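Local coordinates for protein antigen MTB48 (Mycobacterium smegmatis, PDB 4WJ2) that is the EspB protein of the ESX-1 type VII secretion system, probably involved in DNA conjugation, at least in the recipient strain, at residues Q81-Q86 with P289-G294. Numbering follows the deposited sequence.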
loop_
_atom_site.group_PDB
_atom_site.type_symbol
_atom_site.label_atom_id
_atom_site.label_comp_id
_atom_site.label_asym_id
_atom_site.label_seq_id
_atom_site.Cartn_x
_atom_site.Cartn_y
_atom_site.Cartn_z
ATOM N N GLN A 81 -36.233 -13.057 1.575
ATOM C CA GLN A 81 -36.913 -13.923 2.519
ATOM C C GLN A 81 -38.222 -13.265 2.958
ATOM O O GLN A 81 -39.214 -13.956 3.200
ATOM C CB GLN A 81 -35.994 -14.259 3.698
ATOM C CG GLN A 81 -34.821 -15.149 3.256
ATOM C CD GLN A 81 -33.900 -15.578 4.389
ATOM O OE1 GLN A 81 -33.270 -14.747 5.047
ATOM N NE2 GLN A 81 -33.816 -16.891 4.618
ATOM N N LYS A 82 -38.239 -11.933 2.999
ATOM C CA LYS A 82 -39.470 -11.198 3.271
ATOM C C LYS A 82 -40.513 -11.487 2.202
ATOM O O LYS A 82 -41.721 -11.496 2.479
ATOM C CB LYS A 82 -39.214 -9.694 3.341
ATOM C CG LYS A 82 -38.275 -9.250 4.457
ATOM C CD LYS A 82 -38.614 -7.836 4.945
ATOM C CE LYS A 82 -37.403 -7.115 5.537
ATOM N NZ LYS A 82 -36.731 -6.223 4.531
ATOM N N ILE A 83 -40.047 -11.723 0.978
ATOM C CA ILE A 83 -40.957 -11.969 -0.128
ATOM C C ILE A 83 -41.574 -13.333 -0.034
ATOM O O ILE A 83 -42.772 -13.489 -0.260
ATOM C CB ILE A 83 -40.276 -11.858 -1.463
ATOM C CG1 ILE A 83 -39.847 -10.411 -1.698
ATOM C CG2 ILE A 83 -41.216 -12.321 -2.555
ATOM C CD1 ILE A 83 -39.040 -10.205 -2.955
ATOM N N GLU A 84 -40.758 -14.324 0.304
ATOM C CA GLU A 84 -41.276 -15.674 0.505
ATOM C C GLU A 84 -42.233 -15.732 1.705
ATOM O O GLU A 84 -43.189 -16.505 1.692
ATOM C CB GLU A 84 -40.132 -16.675 0.685
ATOM C CG GLU A 84 -39.085 -16.638 -0.435
ATOM C CD GLU A 84 -39.630 -17.051 -1.799
ATOM O OE1 GLU A 84 -40.584 -17.860 -1.844
ATOM O OE2 GLU A 84 -39.096 -16.570 -2.829
ATOM N N GLU A 85 -41.989 -14.905 2.724
ATOM C CA GLU A 85 -42.895 -14.818 3.881
ATOM C C GLU A 85 -44.270 -14.277 3.480
ATOM O O GLU A 85 -45.297 -14.702 4.014
ATOM C CB GLU A 85 -42.302 -13.935 4.993
ATOM C CG GLU A 85 -41.130 -14.551 5.762
ATOM C CD GLU A 85 -40.480 -13.572 6.739
ATOM O OE1 GLU A 85 -41.036 -13.367 7.847
ATOM O OE2 GLU A 85 -39.414 -13.006 6.395
ATOM N N GLN A 86 -44.281 -13.334 2.539
ATOM C CA GLN A 86 -45.525 -12.775 2.025
ATOM C C GLN A 86 -46.135 -13.693 0.960
ATOM O O GLN A 86 -47.037 -13.295 0.217
ATOM C CB GLN A 86 -45.293 -11.366 1.476
ATOM C CG GLN A 86 -45.094 -10.324 2.564
ATOM C CD GLN A 86 -46.318 -10.184 3.471
ATOM O OE1 GLN A 86 -47.447 -10.478 3.063
ATOM N NE2 GLN A 86 -46.098 -9.737 4.710
ATOM N N PRO A 289 -31.894 -1.080 -5.299
ATOM C CA PRO A 289 -33.316 -0.972 -5.647
ATOM C C PRO A 289 -34.117 -2.051 -4.954
ATOM O O PRO A 289 -33.587 -2.765 -4.112
ATOM C CB PRO A 289 -33.334 -1.145 -7.172
ATOM C CG PRO A 289 -32.057 -1.888 -7.497
ATOM C CD PRO A 289 -31.053 -1.516 -6.429
ATOM N N ALA A 290 -35.392 -2.146 -5.295
ATOM C CA ALA A 290 -36.232 -3.202 -4.781
ATOM C C ALA A 290 -35.957 -4.510 -5.537
ATOM O O ALA A 290 -35.521 -4.500 -6.697
ATOM C CB ALA A 290 -37.697 -2.802 -4.879
ATOM N N VAL A 291 -36.197 -5.632 -4.864
ATOM C CA VAL A 291 -35.976 -6.953 -5.436
ATOM C C VAL A 291 -37.285 -7.660 -5.721
ATOM O O VAL A 291 -38.295 -7.366 -5.090
ATOM C CB VAL A 291 -35.143 -7.831 -4.500
ATOM C CG1 VAL A 291 -33.739 -7.249 -4.315
ATOM C CG2 VAL A 291 -35.867 -8.022 -3.175
ATOM N N ASN A 292 -37.268 -8.607 -6.654
ATOM C CA ASN A 292 -38.495 -9.306 -7.042
ATOM C C ASN A 292 -38.416 -10.812 -6.936
ATOM O O ASN A 292 -37.341 -11.377 -6.930
ATOM C CB ASN A 292 -38.882 -8.946 -8.477
ATOM C CG ASN A 292 -39.250 -7.494 -8.628
ATOM O OD1 ASN A 292 -40.413 -7.111 -8.447
ATOM N ND2 ASN A 292 -38.258 -6.668 -8.955
ATOM N N ASP A 293 -39.567 -11.459 -6.852
ATOM C CA ASP A 293 -39.625 -12.897 -7.021
ATOM C C ASP A 293 -39.142 -13.224 -8.441
ATOM O O ASP A 293 -39.470 -12.513 -9.397
ATOM C CB ASP A 293 -41.051 -13.407 -6.770
ATOM C CG ASP A 293 -41.133 -14.929 -6.614
ATOM O OD1 ASP A 293 -40.133 -15.564 -6.215
ATOM O OD2 ASP A 293 -42.222 -15.488 -6.871
ATOM N N GLY A 294 -38.346 -14.280 -8.575
ATOM C CA GLY A 294 -37.865 -14.703 -9.875
ATOM C C GLY A 294 -36.548 -14.046 -10.214
ATOM O O GLY A 294 -36.070 -14.126 -11.345
#
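I83 and V291 meet through methyl groups, CD1 of I83 lying 3.9 Å from CG2 of V291, while the two side chains run obliquely to each other. The same I83 CD1 rests 3.6 Å from the carbonyl O of V291 and also lies 4.1 Å from the backbone N of D293, so the methyl rests against the V291-D293 backbone. With CD1 anti to CA about the CB-CG1 bond (chi2 175°), the methyl is carried out from the helix to the loop. Alongside, CG2 of I83 stands 4.4 Å from CB of D293. This is the C-terminal end of the long helix 39-85 in the PE domain, met by the irregular tail that follows helix 247-271, near one tip of the elongated PE-PPE helical bundle. At the exposed margin, OE2 of E84 approaches OD1 of D293 to 3.7 Å, the carboxylate planes 72° apart; the bend at chi2 (-65°) brings the E84 carboxylate near D293. K87 NZ forms long, weak ion pairs with E84 OE1 and D293 OD2, and may ease the mutual repulsion. Further out, V291 is backbone hydrogen-bonded to V108, which also touches I83; the V291 side chain packs on A79 and Y80 of helix 39-85 and on A187 of helix 186-229.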